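Putative gamma-glutamylcyclotransferase PH0828 (PDB 1V30) is a putative gamma-glutamylcyclotransferase, which in this family would release 5-oxoproline from gamma-glutamyl compounds. Local coordinates at residues H23-G28 with F69-E74; E38-Y43 with P48-G53; L83-T88 with K92-E97; R106-S109 with D113-R116. All coordinates share one frame; numbering follows the deposited sequence.

Interaction 1: residues H23-G28 with F69-E74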
loop_
_atom_site.group_PDB
_atom_site.type_symbol
_atom_site.label_atom_id
_atom_site.label_comp_id
_atom_site.label_asym_id
_atom_site.label_seq_id
_atom_site.Cartn_x
_atom_site.Cartn_y
_atom_site.Cartn_z
ATOM N N HIS A 23 -1.439 -10.190 -1.592
ATOM C CA HIS A 23 -0.160 -10.438 -0.950
ATOM C C HIS A 23 0.611 -11.628 -1.495
ATOM O O HIS A 23 1.837 -11.663 -1.385
ATOM C CB HIS A 23 -0.312 -10.607 0.557
ATOM C CG HIS A 23 1.000 -10.652 1.274
ATOM N ND1 HIS A 23 1.868 -9.582 1.292
ATOM C CD2 HIS A 23 1.615 -11.647 1.954
ATOM C CE1 HIS A 23 2.963 -9.916 1.952
ATOM N NE2 HIS A 23 2.834 -11.165 2.364
ATOM N N TRP A 24 -0.086 -12.595 -2.082
ATOM C CA TRP A 24 0.604 -13.765 -2.611
ATOM C C TRP A 24 1.669 -13.404 -3.644
ATOM O O TRP A 24 2.591 -14.180 -3.882
ATOM C CB TRP A 24 -0.392 -14.781 -3.194
ATOM C CG TRP A 24 -1.172 -14.322 -4.392
ATOM C CD1 TRP A 24 -2.306 -13.561 -4.394
ATOM C CD2 TRP A 24 -0.887 -14.624 -5.763
ATOM N NE1 TRP A 24 -2.748 -13.374 -5.682
ATOM C CE2 TRP A 24 -1.896 -14.015 -6.543
ATOM C CE3 TRP A 24 0.122 -15.352 -6.409
ATOM C CZ2 TRP A 24 -1.926 -14.111 -7.940
ATOM C CZ3 TRP A 24 0.091 -15.448 -7.800
ATOM C CH2 TRP A 24 -0.927 -14.829 -8.547
ATOM N N TYR A 25 1.556 -12.225 -4.250
ATOM C CA TYR A 25 2.548 -11.792 -5.233
ATOM C C TYR A 25 3.906 -11.534 -4.580
ATOM O O TYR A 25 4.937 -11.541 -5.255
ATOM C CB TYR A 25 2.100 -10.508 -5.945
ATOM C CG TYR A 25 1.270 -10.736 -7.186
ATOM C CD1 TYR A 25 -0.120 -10.759 -7.125
ATOM C CD2 TYR A 25 1.881 -10.945 -8.423
ATOM C CE1 TYR A 25 -0.887 -10.984 -8.268
ATOM C CE2 TYR A 25 1.127 -11.174 -9.568
ATOM C CZ TYR A 25 -0.254 -11.192 -9.484
ATOM O OH TYR A 25 -1.003 -11.424 -10.612
ATOM N N LEU A 26 3.902 -11.315 -3.268
ATOM C CA LEU A 26 5.128 -11.025 -2.528
ATOM C C LEU A 26 5.658 -12.177 -1.673
ATOM O O LEU A 26 6.545 -11.978 -0.847
ATOM C CB LEU A 26 4.901 -9.814 -1.621
ATOM C CG LEU A 26 4.528 -8.495 -2.294
ATOM C CD1 LEU A 26 4.247 -7.446 -1.227
ATOM C CD2 LEU A 26 5.654 -8.046 -3.207
ATOM N N LYS A 27 5.125 -13.375 -1.877
ATOM C CA LYS A 27 5.547 -14.531 -1.092
ATOM C C LYS A 27 7.042 -14.834 -1.100
ATOM O O LYS A 27 7.557 -15.443 -0.161
ATOM C CB LYS A 27 4.737 -15.758 -1.521
ATOM C CG LYS A 27 3.435 -15.914 -0.735
ATOM C CD LYS A 27 2.828 -14.552 -0.391
ATOM C CE LYS A 27 1.689 -14.661 0.609
ATOM N NZ LYS A 27 0.505 -15.360 0.047
ATOM N N GLY A 28 7.741 -14.403 -2.145
ATOM C CA GLY A 28 9.171 -14.646 -2.215
ATOM C C GLY A 28 9.996 -13.420 -1.868
ATOM O O GLY A 28 11.217 -13.500 -1.725
ATOM N N PHE A 69 8.561 -7.491 -9.562
ATOM C CA PHE A 69 8.050 -6.133 -9.708
ATOM C C PHE A 69 7.286 -5.964 -11.018
ATOM O O PHE A 69 6.202 -5.381 -11.040
ATOM C CB PHE A 69 9.181 -5.107 -9.666
ATOM C CG PHE A 69 8.700 -3.692 -9.817
ATOM C CD1 PHE A 69 8.163 -3.007 -8.732
ATOM C CD2 PHE A 69 8.717 -3.070 -11.060
ATOM C CE1 PHE A 69 7.646 -1.724 -8.885
ATOM C CE2 PHE A 69 8.202 -1.786 -11.223
ATOM C CZ PHE A 69 7.665 -1.113 -10.133
ATOM N N GLU A 70 7.850 -6.463 -12.115
ATOM C CA GLU A 70 7.189 -6.349 -13.410
ATOM C C GLU A 70 5.845 -7.071 -13.427
ATOM O O GLU A 70 4.884 -6.586 -14.029
ATOM C CB GLU A 70 8.093 -6.884 -14.524
ATOM C CG GLU A 70 9.291 -5.987 -14.805
ATOM C CD GLU A 70 10.124 -6.453 -15.989
ATOM O OE1 GLU A 70 9.668 -7.348 -16.729
ATOM O OE2 GLU A 70 11.233 -5.917 -16.180
ATOM N N ARG A 71 5.769 -8.225 -12.767
ATOM C CA ARG A 71 4.518 -8.976 -12.721
ATOM C C ARG A 71 3.444 -8.171 -12.003
ATOM O O ARG A 71 2.300 -8.097 -12.454
ATOM C CB ARG A 71 4.701 -10.313 -11.998
ATOM C CG ARG A 71 5.281 -11.426 -12.850
ATOM C CD ARG A 71 4.659 -12.762 -12.465
ATOM N NE ARG A 71 4.744 -13.026 -11.030
ATOM C CZ ARG A 71 5.868 -13.323 -10.387
ATOM N NH1 ARG A 71 7.012 -13.396 -11.051
ATOM N NH2 ARG A 71 5.852 -13.548 -9.081
ATOM N N ILE A 72 3.821 -7.571 -10.880
ATOM C CA ILE A 72 2.888 -6.771 -10.100
ATOM C C ILE A 72 2.433 -5.546 -10.883
ATOM O O ILE A 72 1.246 -5.220 -10.911
ATOM C CB ILE A 72 3.534 -6.300 -8.781
ATOM C CG1 ILE A 72 3.814 -7.508 -7.883
ATOM C CG2 ILE A 72 2.625 -5.291 -8.082
ATOM C CD1 ILE A 72 4.558 -7.166 -6.604
ATOM N N ASN A 73 3.382 -4.878 -11.530
ATOM C CA ASN A 73 3.082 -3.669 -12.285
ATOM C C ASN A 73 2.312 -3.946 -13.577
ATOM O O ASN A 73 2.035 -3.029 -14.351
ATOM C CB ASN A 73 4.383 -2.910 -12.575
ATOM C CG ASN A 73 4.175 -1.409 -12.676
ATOM O OD1 ASN A 73 3.302 -0.844 -12.012
ATOM N ND2 ASN A 73 4.990 -0.752 -13.492
ATOM N N GLU A 74 1.970 -5.213 -13.797
ATOM C CA GLU A 74 1.204 -5.632 -14.968
ATOM C C GLU A 74 -0.231 -5.971 -14.562
ATOM O O GLU A 74 -1.125 -6.023 -15.411
ATOM C CB GLU A 74 1.836 -6.865 -15.623
ATOM C CG GLU A 74 2.871 -6.564 -16.691
ATOM C CD GLU A 74 3.373 -7.824 -17.375
ATOM O OE1 GLU A 74 4.139 -7.710 -18.355
ATOM O OE2 GLU A 74 3.005 -8.930 -16.927
#

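Interaction 2: residues E38-Y43 with P48-G53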
loop_
_atom_site.group_PDB
_atom_site.type_symbol
_atom_site.label_atom_id
_atom_site.label_comp_id
_atom_site.label_asym_id
_atom_site.label_seq_id
_atom_site.Cartn_x
_atom_site.Cartn_y
_atom_site.Cartn_z
ATOM N N GLU A 38 5.004 10.318 5.157
ATOM C CA GLU A 38 4.370 11.603 5.412
ATOM C C GLU A 38 3.834 12.190 4.112
ATOM O O GLU A 38 4.394 11.954 3.043
ATOM C CB GLU A 38 5.381 12.571 6.039
ATOM C CG GLU A 38 5.750 12.243 7.477
ATOM C CD GLU A 38 4.621 12.538 8.450
ATOM O OE1 GLU A 38 4.710 12.104 9.618
ATOM O OE2 GLU A 38 3.647 13.211 8.049
ATOM N N GLY A 39 2.741 12.940 4.203
ATOM C CA GLY A 39 2.174 13.568 3.023
ATOM C C GLY A 39 1.173 12.748 2.232
ATOM O O GLY A 39 0.916 13.042 1.064
ATOM N N TYR A 40 0.605 11.720 2.854
ATOM C CA TYR A 40 -0.378 10.883 2.176
ATOM C C TYR A 40 -1.595 10.580 3.037
ATOM O O TYR A 40 -1.498 10.463 4.258
ATOM C CB TYR A 40 0.243 9.555 1.728
ATOM C CG TYR A 40 0.963 9.621 0.401
ATOM C CD1 TYR A 40 2.318 9.946 0.331
ATOM C CD2 TYR A 40 0.281 9.384 -0.789
ATOM C CE1 TYR A 40 2.973 10.035 -0.900
ATOM C CE2 TYR A 40 0.923 9.471 -2.021
ATOM C CZ TYR A 40 2.267 9.797 -2.069
ATOM O OH TYR A 40 2.890 9.893 -3.290
ATOM N N GLN A 41 -2.742 10.455 2.377
ATOM C CA GLN A 41 -3.991 10.120 3.043
ATOM C C GLN A 41 -4.469 8.801 2.454
ATOM O O GLN A 41 -4.161 8.481 1.304
ATOM C CB GLN A 41 -5.039 11.201 2.808
ATOM C CG GLN A 41 -4.617 12.578 3.274
ATOM C CD GLN A 41 -5.741 13.576 3.170
ATOM O OE1 GLN A 41 -6.519 13.549 2.216
ATOM N NE2 GLN A 41 -5.830 14.473 4.145
ATOM N N LEU A 42 -5.226 8.047 3.241
ATOM C CA LEU A 42 -5.732 6.749 2.809
ATOM C C LEU A 42 -7.252 6.720 2.796
ATOM O O LEU A 42 -7.892 7.080 3.784
ATOM C CB LEU A 42 -5.215 5.656 3.751
ATOM C CG LEU A 42 -5.660 4.214 3.484
ATOM C CD1 LEU A 42 -5.165 3.754 2.123
ATOM C CD2 LEU A 42 -5.110 3.302 4.581
ATOM N N TYR A 43 -7.817 6.290 1.673
ATOM C CA TYR A 43 -9.262 6.176 1.507
ATOM C C TYR A 43 -9.584 4.743 1.107
ATOM O O TYR A 43 -8.731 4.034 0.566
ATOM C CB TYR A 43 -9.768 7.126 0.418
ATOM C CG TYR A 43 -9.647 8.587 0.774
ATOM C CD1 TYR A 43 -8.418 9.240 0.702
ATOM C CD2 TYR A 43 -10.752 9.304 1.222
ATOM C CE1 TYR A 43 -8.292 10.573 1.073
ATOM C CE2 TYR A 43 -10.637 10.639 1.595
ATOM C CZ TYR A 43 -9.402 11.264 1.518
ATOM O OH TYR A 43 -9.275 12.580 1.901
ATOM N N PRO A 48 -8.223 0.217 -1.784
ATOM C CA PRO A 48 -7.546 1.226 -0.965
ATOM C C PRO A 48 -6.879 2.255 -1.873
ATOM O O PRO A 48 -6.326 1.902 -2.916
ATOM C CB PRO A 48 -6.532 0.404 -0.177
ATOM C CG PRO A 48 -6.128 -0.640 -1.170
ATOM C CD PRO A 48 -7.432 -1.028 -1.856
ATOM N N TYR A 49 -6.920 3.519 -1.466
ATOM C CA TYR A 49 -6.337 4.589 -2.262
ATOM C C TYR A 49 -5.442 5.516 -1.463
ATOM O O TYR A 49 -5.867 6.089 -0.468
ATOM C CB TYR A 49 -7.434 5.443 -2.893
ATOM C CG TYR A 49 -8.478 4.667 -3.653
ATOM C CD1 TYR A 49 -9.797 4.624 -3.209
ATOM C CD2 TYR A 49 -8.161 4.005 -4.836
ATOM C CE1 TYR A 49 -10.774 3.947 -3.927
ATOM C CE2 TYR A 49 -9.129 3.325 -5.562
ATOM C CZ TYR A 49 -10.434 3.303 -5.103
ATOM O OH TYR A 49 -11.398 2.661 -5.835
ATOM N N ALA A 50 -4.197 5.661 -1.901
ATOM C CA ALA A 50 -3.282 6.583 -1.241
ATOM C C ALA A 50 -3.138 7.778 -2.175
ATOM O O ALA A 50 -2.813 7.621 -3.353
ATOM C CB ALA A 50 -1.921 5.934 -1.006
ATOM N N VAL A 51 -3.428 8.962 -1.654
ATOM C CA VAL A 51 -3.312 10.192 -2.430
ATOM C C VAL A 51 -2.590 11.214 -1.576
ATOM O O VAL A 51 -2.632 11.145 -0.350
ATOM C CB VAL A 51 -4.694 10.757 -2.820
ATOM C CG1 VAL A 51 -5.403 9.788 -3.750
ATOM C CG2 VAL A 51 -5.526 11.024 -1.574
ATOM N N LYS A 52 -1.919 12.160 -2.222
ATOM C CA LYS A 52 -1.198 13.180 -1.481
ATOM C C LYS A 52 -2.160 14.026 -0.666
ATOM O O LYS A 52 -3.249 14.363 -1.123
ATOM C CB LYS A 52 -0.406 14.074 -2.432
ATOM C CG LYS A 52 0.701 13.347 -3.161
ATOM C CD LYS A 52 1.597 14.324 -3.894
ATOM C CE LYS A 52 2.673 13.593 -4.664
ATOM N NZ LYS A 52 2.075 12.763 -5.739
ATOM N N GLY A 53 -1.741 14.359 0.548
ATOM C CA GLY A 53 -2.562 15.163 1.428
ATOM C C GLY A 53 -1.995 15.159 2.832
ATOM O O GLY A 53 -1.058 14.422 3.132
HETATM O O HOH W 1 -5.999 14.470 -0.290
#

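Interaction 3: residues L83-T88 with K92-E97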
loop_
_atom_site.group_PDB
_atom_site.type_symbol
_atom_site.label_atom_id
_atom_site.label_comp_id
_atom_site.label_asym_id
_atom_site.label_seq_id
_atom_site.Cartn_x
_atom_site.Cartn_y
_atom_site.Cartn_z
ATOM N N LEU A 83 3.001 4.867 -10.536
ATOM C CA LEU A 83 4.203 4.654 -9.748
ATOM C C LEU A 83 4.897 5.943 -9.332
ATOM O O LEU A 83 5.210 6.785 -10.169
ATOM C CB LEU A 83 5.167 3.787 -10.561
ATOM C CG LEU A 83 6.275 3.029 -9.838
ATOM C CD1 LEU A 83 5.662 1.912 -9.001
ATOM C CD2 LEU A 83 7.236 2.448 -10.863
ATOM N N VAL A 84 5.131 6.097 -8.033
ATOM C CA VAL A 84 5.822 7.267 -7.514
ATOM C C VAL A 84 6.919 6.790 -6.574
ATOM O O VAL A 84 6.951 5.620 -6.182
ATOM C CB VAL A 84 4.876 8.217 -6.736
ATOM C CG1 VAL A 84 3.775 8.718 -7.656
ATOM C CG2 VAL A 84 4.283 7.505 -5.530
ATOM N N GLU A 85 7.825 7.692 -6.226
ATOM C CA GLU A 85 8.908 7.361 -5.319
ATOM C C GLU A 85 8.671 8.052 -3.990
ATOM O O GLU A 85 8.234 9.201 -3.946
ATOM C CB GLU A 85 10.243 7.799 -5.920
ATOM C CG GLU A 85 10.658 6.936 -7.102
ATOM C CD GLU A 85 11.586 7.651 -8.059
ATOM O OE1 GLU A 85 12.664 8.107 -7.627
ATOM O OE2 GLU A 85 11.230 7.755 -9.251
ATOM N N VAL A 86 8.937 7.329 -2.908
ATOM C CA VAL A 86 8.775 7.867 -1.569
ATOM C C VAL A 86 9.991 7.520 -0.725
ATOM O O VAL A 86 10.704 6.552 -0.997
ATOM C CB VAL A 86 7.511 7.303 -0.862
ATOM C CG1 VAL A 86 6.264 7.696 -1.633
ATOM C CG2 VAL A 86 7.598 5.792 -0.739
ATOM N N SER A 87 10.238 8.323 0.299
ATOM C CA SER A 87 11.360 8.060 1.185
ATOM C C SER A 87 10.892 7.150 2.316
ATOM O O SER A 87 9.771 7.291 2.804
ATOM C CB SER A 87 11.890 9.366 1.780
ATOM O OG SER A 87 12.460 10.196 0.785
ATOM N N THR A 88 11.732 6.198 2.702
ATOM C CA THR A 88 11.423 5.307 3.816
ATOM C C THR A 88 12.708 5.211 4.621
ATOM O O THR A 88 13.779 5.578 4.131
ATOM C CB THR A 88 11.030 3.879 3.373
ATOM O OG1 THR A 88 12.206 3.108 3.104
ATOM C CG2 THR A 88 10.148 3.928 2.137
ATOM N N LYS A 92 14.906 4.895 -0.482
ATOM C CA LYS A 92 13.848 5.206 -1.434
ATOM C C LYS A 92 13.128 3.943 -1.895
ATOM O O LYS A 92 13.740 2.888 -2.071
ATOM C CB LYS A 92 14.432 5.938 -2.644
ATOM C CG LYS A 92 14.806 7.387 -2.376
ATOM C CD LYS A 92 13.567 8.247 -2.168
ATOM C CE LYS A 92 13.937 9.711 -1.980
ATOM N NZ LYS A 92 12.733 10.575 -1.821
ATOM N N ALA A 93 11.818 4.062 -2.089
ATOM C CA ALA A 93 11.005 2.937 -2.530
ATOM C C ALA A 93 9.910 3.416 -3.471
ATOM O O ALA A 93 9.566 4.601 -3.485
ATOM C CB ALA A 93 10.378 2.235 -1.318
ATOM N N PHE A 94 9.380 2.493 -4.264
ATOM C CA PHE A 94 8.293 2.816 -5.175
ATOM C C PHE A 94 6.975 2.542 -4.464
ATOM O O PHE A 94 6.871 1.618 -3.649
ATOM C CB PHE A 94 8.375 1.972 -6.448
ATOM C CG PHE A 94 9.507 2.354 -7.348
ATOM C CD1 PHE A 94 10.706 1.654 -7.314
ATOM C CD2 PHE A 94 9.381 3.431 -8.214
ATOM C CE1 PHE A 94 11.771 2.023 -8.138
ATOM C CE2 PHE A 94 10.438 3.809 -9.039
ATOM C CZ PHE A 94 11.634 3.103 -9.000
ATOM N N LEU A 95 5.974 3.349 -4.785
ATOM C CA LEU A 95 4.648 3.225 -4.200
ATOM C C LEU A 95 3.638 3.488 -5.305
ATOM O O LEU A 95 3.889 4.307 -6.194
ATOM C CB LEU A 95 4.492 4.240 -3.063
ATOM C CG LEU A 95 3.127 4.382 -2.385
ATOM C CD1 LEU A 95 3.323 4.646 -0.900
ATOM C CD2 LEU A 95 2.335 5.505 -3.037
ATOM N N TRP A 96 2.514 2.781 -5.263
ATOM C CA TRP A 96 1.469 2.938 -6.261
ATOM C C TRP A 96 0.441 3.923 -5.744
ATOM O O TRP A 96 -0.388 3.593 -4.896
ATOM C CB TRP A 96 0.817 1.592 -6.561
ATOM C CG TRP A 96 1.656 0.719 -7.445
ATOM C CD1 TRP A 96 1.693 0.731 -8.811
ATOM C CD2 TRP A 96 2.593 -0.285 -7.028
ATOM N NE1 TRP A 96 2.591 -0.205 -9.270
ATOM C CE2 TRP A 96 3.159 -0.842 -8.196
ATOM C CE3 TRP A 96 3.011 -0.769 -5.780
ATOM C CZ2 TRP A 96 4.118 -1.859 -8.154
ATOM C CZ3 TRP A 96 3.965 -1.781 -5.738
ATOM C CH2 TRP A 96 4.507 -2.315 -6.918
ATOM N N GLU A 97 0.518 5.140 -6.267
ATOM C CA GLU A 97 -0.369 6.226 -5.886
ATOM C C GLU A 97 -1.641 6.237 -6.727
ATOM O O GLU A 97 -1.586 6.127 -7.952
ATOM C CB GLU A 97 0.385 7.544 -6.060
ATOM C CG GLU A 97 -0.453 8.798 -5.962
ATOM C CD GLU A 97 0.379 10.034 -6.217
ATOM O OE1 GLU A 97 1.225 10.358 -5.361
ATOM O OE2 GLU A 97 0.201 10.663 -7.284
#

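Interaction 4: residues R106-S109 with D113-R116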
loop_
_atom_site.group_PDB
_atom_site.type_symbol
_atom_site.label_atom_id
_atom_site.label_comp_id
_atom_site.label_asym_id
_atom_site.label_seq_id
_atom_site.Cartn_x
_atom_site.Cartn_y
_atom_site.Cartn_z
ATOM N N ARG A 106 -12.512 8.036 4.503
ATOM C CA ARG A 106 -11.112 8.224 4.837
ATOM C C ARG A 106 -10.739 7.351 6.025
ATOM O O ARG A 106 -11.501 7.235 6.985
ATOM C CB ARG A 106 -10.825 9.684 5.195
ATOM C CG ARG A 106 -9.475 9.863 5.875
ATOM C CD ARG A 106 -9.106 11.319 6.068
ATOM N NE ARG A 106 -7.763 11.446 6.623
ATOM C CZ ARG A 106 -7.092 12.590 6.707
ATOM N NH1 ARG A 106 -7.643 13.714 6.271
ATOM N NH2 ARG A 106 -5.870 12.607 7.218
ATOM N N ILE A 107 -9.571 6.726 5.953
ATOM C CA ILE A 107 -9.089 5.909 7.057
ATOM C C ILE A 107 -8.142 6.846 7.805
ATOM O O ILE A 107 -6.981 7.016 7.431
ATOM C CB ILE A 107 -8.360 4.652 6.543
ATOM C CG1 ILE A 107 -9.351 3.778 5.767
ATOM C CG2 ILE A 107 -7.765 3.874 7.713
ATOM C CD1 ILE A 107 -8.801 2.447 5.320
ATOM N N LYS A 108 -8.676 7.479 8.847
ATOM C CA LYS A 108 -7.952 8.462 9.650
ATOM C C LYS A 108 -6.597 8.046 10.195
ATOM O O LYS A 108 -5.676 8.857 10.238
ATOM C CB LYS A 108 -8.820 8.940 10.821
ATOM C CG LYS A 108 -10.178 9.502 10.426
ATOM C CD LYS A 108 -11.043 8.430 9.783
ATOM C CE LYS A 108 -11.064 7.156 10.623
ATOM N NZ LYS A 108 -11.591 6.003 9.857
ATOM N N SER A 109 -6.469 6.797 10.622
ATOM C CA SER A 109 -5.203 6.331 11.175
ATOM C C SER A 109 -4.126 6.193 10.107
ATOM O O SER A 109 -2.939 6.121 10.423
ATOM C CB SER A 109 -5.391 4.985 11.875
ATOM O OG SER A 109 -5.648 3.952 10.941
ATOM N N ASP A 113 -5.184 -1.515 8.242
ATOM C CA ASP A 113 -5.645 -2.499 9.224
ATOM C C ASP A 113 -6.824 -1.995 10.043
ATOM O O ASP A 113 -7.451 -2.768 10.767
ATOM C CB ASP A 113 -4.515 -2.911 10.181
ATOM C CG ASP A 113 -3.666 -4.054 9.638
ATOM O OD1 ASP A 113 -4.183 -4.888 8.865
ATOM O OD2 ASP A 113 -2.476 -4.133 10.007
ATOM N N GLU A 114 -7.125 -0.705 9.935
ATOM C CA GLU A 114 -8.244 -0.145 10.677
ATOM C C GLU A 114 -9.520 -0.887 10.289
ATOM O O GLU A 114 -10.432 -1.038 11.101
ATOM C CB GLU A 114 -8.394 1.347 10.378
ATOM C CG GLU A 114 -9.248 2.086 11.394
ATOM C CD GLU A 114 -9.355 3.566 11.097
ATOM O OE1 GLU A 114 -8.306 4.222 10.921
ATOM O OE2 GLU A 114 -10.492 4.074 11.045
ATOM N N ILE A 115 -9.578 -1.363 9.046
ATOM C CA ILE A 115 -10.750 -2.091 8.562
ATOM C C ILE A 115 -10.924 -3.407 9.327
ATOM O O ILE A 115 -12.049 -3.857 9.557
ATOM C CB ILE A 115 -10.641 -2.389 7.042
ATOM C CG1 ILE A 115 -10.479 -1.080 6.259
ATOM C CG2 ILE A 115 -11.879 -3.144 6.567
ATOM C CD1 ILE A 115 -11.608 -0.085 6.459
ATOM N N ARG A 116 -9.813 -4.022 9.718
ATOM C CA ARG A 116 -9.865 -5.268 10.471
ATOM C C ARG A 116 -10.360 -5.003 11.884
ATOM O O ARG A 116 -10.964 -5.871 12.515
ATOM C CB ARG A 116 -8.487 -5.920 10.533
ATOM C CG ARG A 116 -8.266 -6.960 9.465
ATOM C CD ARG A 116 -7.256 -7.979 9.941
ATOM N NE ARG A 116 -5.924 -7.402 9.991
ATOM C CZ ARG A 116 -4.837 -8.048 10.393
ATOM N NH1 ARG A 116 -4.914 -9.309 10.799
ATOM N NH2 ARG A 116 -3.666 -7.436 10.354
#

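Interaction 1: residues H23-G28 with F69-E74
Beside the pocket that probably receives substrate, Y25 and L26 of the loop between strands 8-12 and 30-37 pack against R71 and I72 in the last turn of helix 66-72. I72 meets both Y25 and L26, while Y25 is the most covered residue. Its own CG1 anti to the carbonyl carbon (chi1 -66°), I72 extends CD1 until it lies 3.7 Å from CD2 of L26, the two side chains crossing at about a right angle. One bond further back, CG1 of I72 lies 4.0 Å from CB of Y25 and runs past that side chain in the opposite direction. The long CG1-CD1 arm of isoleucine thus reaches both neighbours, leaving CG2 to pack on W96. The contact joins helix and loop beside strands 8-12 and 56-64: L26 also rests on I10, Y62 and V64, while I72 touches L16, assigned to the substrate site by similarity. Y25 closes the 3-10 turn 23-25, in which L26 N bonds H23 O at 2.8 Å. CH2 of W24 lies over one face of the Y25 ring, toward its rim. R71 passes the tyrosine obliquely, its NE 4.3 Å from CE2 of Y25, and its NH1 forms a salt bridge with E67.

Interaction 2: residues E38-Y43 with P48-G53
Y40 and K52 lie side by side and point the same way, the alpha carbon of K52 sitting over one face of the tyrosine ring. CG of the lysine comes to 4.0 Å from CZ of Y40, so the aliphatic chain follows the ring while both polar ends run on to E97: K52 NZ forms a salt bridge with its OE1, and the tyrosine hydroxyl bonds the same oxygen. C of A50 lies at the ring's edge, and CD2 of Y40 touches CB of A50 at 4.1 Å; A50 is beside Y13, assigned to the substrate site by similarity. With a leucine here the E97 carboxylate would probably lose its hydroxyl mate, and the lysine chain the flat surface that guides it.

Y43 and V51 meet at about a right angle, CE1 of the tyrosine 3.9 Å from CG2 of V51. Two residues before Y43, on the same face of the sheet, Q41 lays its CG 3.7 Å from C of G53; a side chain on that glycine would run into the Q41 amide. One water donates to Q41 OE1 at 2.7 Å and to K52 O, while Q41 NE2 bonds K54 O.

These side chains spring from an antiparallel beta hairpin. Q41 with V51 and Y43 with Y49 are its hydrogen-bonded pairs; G53 N to G39 O, 3.0 Å, adds a bond where the chain turns corners at 38-39 and 52-53. Two donors converging on one E97 oxygen probably stabilise the ionised carboxylate and tie this hairpin to the next.

Interaction 3: residues L83-T88 with K92-E97
K92 NZ donates to S87 OG at 2.6 Å, a short bond joining two exposed side chains at the turn end of a beta hairpin. The lysine chain bends at chi2, which folds it back over the partner strand and brings its CD to 3.5 Å from V86 O. Farther along, V84 with L95 and V86 with A93 form the antiparallel hydrogen-bonded pairs, L95 N reaching V84 O at 2.8 Å. The N-to-C directions of the short segments 83-86 and 93-97 are 134° apart, a strong twist.

On the face bearing L83, E85, F94 and W96, the leucine does the wedging. Its chi1 (-160°) turns CG toward the aromatics, and chi2 (69°) sets CD1 over the five-membered ring of W96, 3.9 Å from the centroid, in a CH-pi contact. L83 CG lies 3.5 Å from CD2 of F94; CD1 sits between W96 and CB of F94, and CD2 packs on the F94 ring. An alanine here would take away both branches, and is likely to leave the W96 face without its methyl and the F94 ring freer to turn. E85 runs alongside F94, its CG 3.7 Å from CE2.

The face of V84, V86, A93 and L95 is aliphatic: V84 CG2 packs on CD2 of L95 at 3.7 Å, and E97 packs on V84 CG1, beta-branched valines suiting extended strands.

Strand 8-12 continues the pairing through backbone bonds of F94 to R9 and A11. V86 faces I37 and Y40, whereas L83 meets F69 and W96 meets I72 of helix 66-72, the indole NE1 bonding N73 OD1.

Interaction 4: residues R106-S109 with D113-R116
I107 and E114 mark the closest backbone approach, their CA atoms 7.1 Å apart, where the irregular segment 106-109 passes the first turn of helix 114-123. At that spacing the side chains must bridge the gap. E114 does most of this: CG is anti to the backbone N (chi1 -163°) and the chain stays extended beyond it, delivering the carboxylate to K108 and S109.

OE1 takes two donors. S109 OG comes in at 2.7 Å on the anti lone pair, and S109 N meets the same oxygen nearly end-on to its C-O bond at 3.2 Å. OE2 is approached on the syn side by K108 NZ, a short salt bridge of 2.5 Å. The lysine curls at chi2 and chi3 to reach it, and NZ also donates to R106 O at 3.1 Å, so one ammonium links the carboxylate to the loop backbone. A glutamate is long enough for this span, and its two oxygens serve different partners.

Below the polar grip, I107 CG2 lies 3.7 Å from E114 CB, and I107 CD1 meets CD1 of I115 at 3.9 Å. R116 grips D113 OD1 side-on, NE and NH2 both reaching it from the same face, above the carboxylate plane, three residues on at the start of the helix; K20 is a second partner of that oxygen.

S109 OG with D111 N makes an ST turn and D111 OD1 with D113 N an Asx turn, two successive side-chain turns that lead the chain from strand 105-106 into helix 114-123.

Following the chain, interaction 1 opens in the loop after strand 8-12 and closes only at helix 66-72, spanning 40 intervening residues; interaction 2, a local hairpin, is nested inside that loop. Interactions 3 and 4 then follow in series, each closing a short loop, and none of the four cross. In space the contacts form a series 1-3-2-4: helix 66-72 packs on the hairpin of interaction 3, which a salt bridge ties to the hairpin of interaction 2. The latter in turn meets interaction 4, L42 O lying 2.8 Å from I107 N. Interactions 1 and 4 sit on opposite sides of the chain's centre, centres about 24 Å apart, and are thus joined through the two hairpins.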